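Local coordinates for protein translation initiation factor eIF2B subunit gamma (Schizosaccharomyces pombe, PDB 5B04) that serves as a component of the eIF2B complex, which catalyses the exchange of GDP for GTP on the gamma subunit of translation initiation factor eIF2, at residues L171-P176 with A240-F245. The protein carries 3 engineered substitutions. Numbering follows the deposited sequence.
Sequences LAVYSP and AHIFVF
Leu-171 and Val-244 form a hydrogen-bonded pair where strands 171-176 and 240-245 run antiparallel, at 161°, inside the mixed sheet of the nucleotidyl transferase-like domain. Leu-171 N donates to Val-244 O at 3.0 Å, and Val-244 N returns a bond to Leu-171 O at 3.2 Å. Further along, Val-173 N donates to Ile-242 O at 3.1 Å. Past the kink at His-241, Ala-240 N still reaches Val-173 O, from 30° outside the carbonyl plane.

On one face of the sheet, Leu-171 CB meets Val-244 CG1 at 3.6 Å, packed against helix 156-166, where Leu-171 touches Val-159 and Val-244 touches Phe-163. Beside that pair Val-173 crosses Ile-242: Val-173 CG2 approaches Ile-242 CB at 3.5 Å, while an extended chi2 of 169° carries Ile-242 CD1 to 3.8 Å from both CB and CG1 of Val-173. Ile-242 also touches Leu-146 and Val-152. An alanine here would probably open a gap beside Val-173 CG1, where CD1 had packed. On the other face, Ala-172 CB rests obliquely against Phe-243 CE1 at 3.6 Å. With all the touching residues buried, the four cross-strand bonds satisfy backbone groups that have little access to water.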
loop_
_atom_site.group_PDB
_atom_site.type_symbol
_atom_site.label_atom_id
_atom_site.label_comp_id
_atom_site.label_asym_id
_atom_site.label_seq_id
_atom_site.Cartn_x
_atom_site.Cartn_y
_atom_site.Cartn_z
ATOM N N LEU E 171 50.212 -12.534 -22.474
ATOM C CA LEU E 171 49.123 -13.473 -22.703
ATOM C C LEU E 171 49.453 -14.386 -23.877
ATOM O O LEU E 171 49.705 -13.917 -24.988
ATOM C CB LEU E 171 47.811 -12.732 -22.962
ATOM C CG LEU E 171 46.631 -13.600 -23.405
ATOM C CD1 LEU E 171 46.117 -14.454 -22.257
ATOM C CD2 LEU E 171 45.523 -12.739 -23.975
ATOM N N ALA E 172 49.453 -15.690 -23.626
ATOM C CA ALA E 172 49.772 -16.664 -24.662
ATOM C C ALA E 172 48.570 -17.542 -24.984
ATOM O O ALA E 172 47.884 -18.028 -24.085
ATOM C CB ALA E 172 50.948 -17.519 -24.237
ATOM N N VAL E 173 48.322 -17.743 -26.273
ATOM C CA VAL E 173 47.203 -18.562 -26.714
ATOM C C VAL E 173 47.627 -20.012 -26.913
ATOM O O VAL E 173 48.660 -20.292 -27.521
ATOM C CB VAL E 173 46.598 -18.025 -28.025
ATOM C CG1 VAL E 173 45.408 -18.871 -28.452
ATOM C CG2 VAL E 173 46.188 -16.571 -27.860
ATOM N N TYR E 174 46.826 -20.931 -26.383
ATOM C CA TYR E 174 47.048 -22.356 -26.589
ATOM C C TYR E 174 45.809 -22.980 -27.218
ATOM O O TYR E 174 44.764 -22.336 -27.312
ATOM C CB TYR E 174 47.399 -23.045 -25.271
ATOM C CG TYR E 174 48.737 -22.618 -24.711
ATOM C CD1 TYR E 174 48.844 -21.508 -23.884
ATOM C CD2 TYR E 174 49.895 -23.321 -25.017
ATOM C CE1 TYR E 174 50.066 -21.113 -23.372
ATOM C CE2 TYR E 174 51.120 -22.933 -24.512
ATOM C CZ TYR E 174 51.201 -21.830 -23.690
ATOM O OH TYR E 174 52.421 -21.442 -23.184
ATOM N N SER E 175 45.925 -24.232 -27.649
ATOM C CA SER E 175 44.850 -24.871 -28.399
ATOM C C SER E 175 45.020 -26.385 -28.483
ATOM O O SER E 175 46.129 -26.895 -28.335
ATOM C CB SER E 175 44.784 -24.280 -29.808
ATOM O OG SER E 175 46.010 -24.465 -30.493
ATOM N N PRO E 176 43.913 -27.110 -28.719
ATOM C CA PRO E 176 43.991 -28.556 -28.951
ATOM C C PRO E 176 44.854 -28.883 -30.165
ATOM O O PRO E 176 44.701 -28.252 -31.211
ATOM C CB PRO E 176 42.532 -28.954 -29.198
ATOM C CG PRO E 176 41.731 -27.895 -28.527
ATOM C CD PRO E 176 42.519 -26.633 -28.687
ATOM N N ALA E 240 49.929 -21.734 -30.144
ATOM C CA ALA E 240 49.457 -21.161 -31.399
ATOM C C ALA E 240 50.342 -19.992 -31.814
ATOM O O ALA E 240 50.050 -19.290 -32.785
ATOM C CB ALA E 240 48.011 -20.715 -31.268
ATOM N N HIS E 241 51.428 -19.803 -31.067
ATOM C CA HIS E 241 52.364 -18.694 -31.246
ATOM C C HIS E 241 51.662 -17.345 -31.362
ATOM O O HIS E 241 52.118 -16.455 -32.080
ATOM C CB HIS E 241 53.254 -18.919 -32.467
ATOM C CG HIS E 241 54.578 -18.224 -32.390
ATOM N ND1 HIS E 241 54.772 -16.938 -32.846
ATOM C CD2 HIS E 241 55.775 -18.639 -31.911
ATOM C CE1 HIS E 241 56.031 -16.590 -32.650
ATOM N NE2 HIS E 241 56.661 -17.604 -32.084
ATOM N N ILE E 242 50.543 -17.205 -30.660
ATOM C CA ILE E 242 49.903 -15.909 -30.510
ATOM C C ILE E 242 50.301 -15.336 -29.164
ATOM O O ILE E 242 50.011 -15.922 -28.122
ATOM C CB ILE E 242 48.375 -15.988 -30.580
ATOM C CG1 ILE E 242 47.916 -16.863 -31.742
ATOM C CG2 ILE E 242 47.774 -14.591 -30.677
ATOM C CD1 ILE E 242 46.442 -17.169 -31.677
ATOM N N PHE E 243 50.972 -14.193 -29.186
ATOM C CA PHE E 243 51.413 -13.562 -27.955
ATOM C C PHE E 243 51.082 -12.083 -27.956
ATOM O O PHE E 243 51.017 -11.450 -29.009
ATOM C CB PHE E 243 52.915 -13.765 -27.754
ATOM C CG PHE E 243 53.326 -15.202 -27.694
ATOM C CD1 PHE E 243 53.347 -15.879 -26.486
ATOM C CD2 PHE E 243 53.687 -15.879 -28.843
ATOM C CE1 PHE E 243 53.722 -17.201 -26.430
ATOM C CE2 PHE E 243 54.067 -17.198 -28.786
ATOM C CZ PHE E 243 54.068 -17.863 -27.581
ATOM N N VAL E 244 50.859 -11.540 -26.767
ATOM C CA VAL E 244 50.710 -10.105 -26.597
ATOM C C VAL E 244 51.345 -9.713 -25.270
ATOM O O VAL E 244 51.021 -10.271 -24.221
ATOM C CB VAL E 244 49.232 -9.663 -26.656
ATOM C CG1 VAL E 244 48.356 -10.580 -25.814
ATOM C CG2 VAL E 244 49.092 -8.210 -26.225
ATOM N N PHE E 245 52.272 -8.766 -25.326
ATOM C CA PHE E 245 53.070 -8.420 -24.161
ATOM C C PHE E 245 52.859 -6.983 -23.711
ATOM O O PHE E 245 52.456 -6.126 -24.498
ATOM C CB PHE E 245 54.557 -8.631 -24.453
ATOM C CG PHE E 245 54.913 -10.035 -24.847
ATOM C CD1 PHE E 245 55.244 -10.975 -23.888
ATOM C CD2 PHE E 245 54.937 -10.411 -26.179
ATOM C CE1 PHE E 245 55.580 -12.265 -24.246
ATOM C CE2 PHE E 245 55.277 -11.696 -26.543
ATOM C CZ PHE E 245 55.595 -12.627 -25.576
#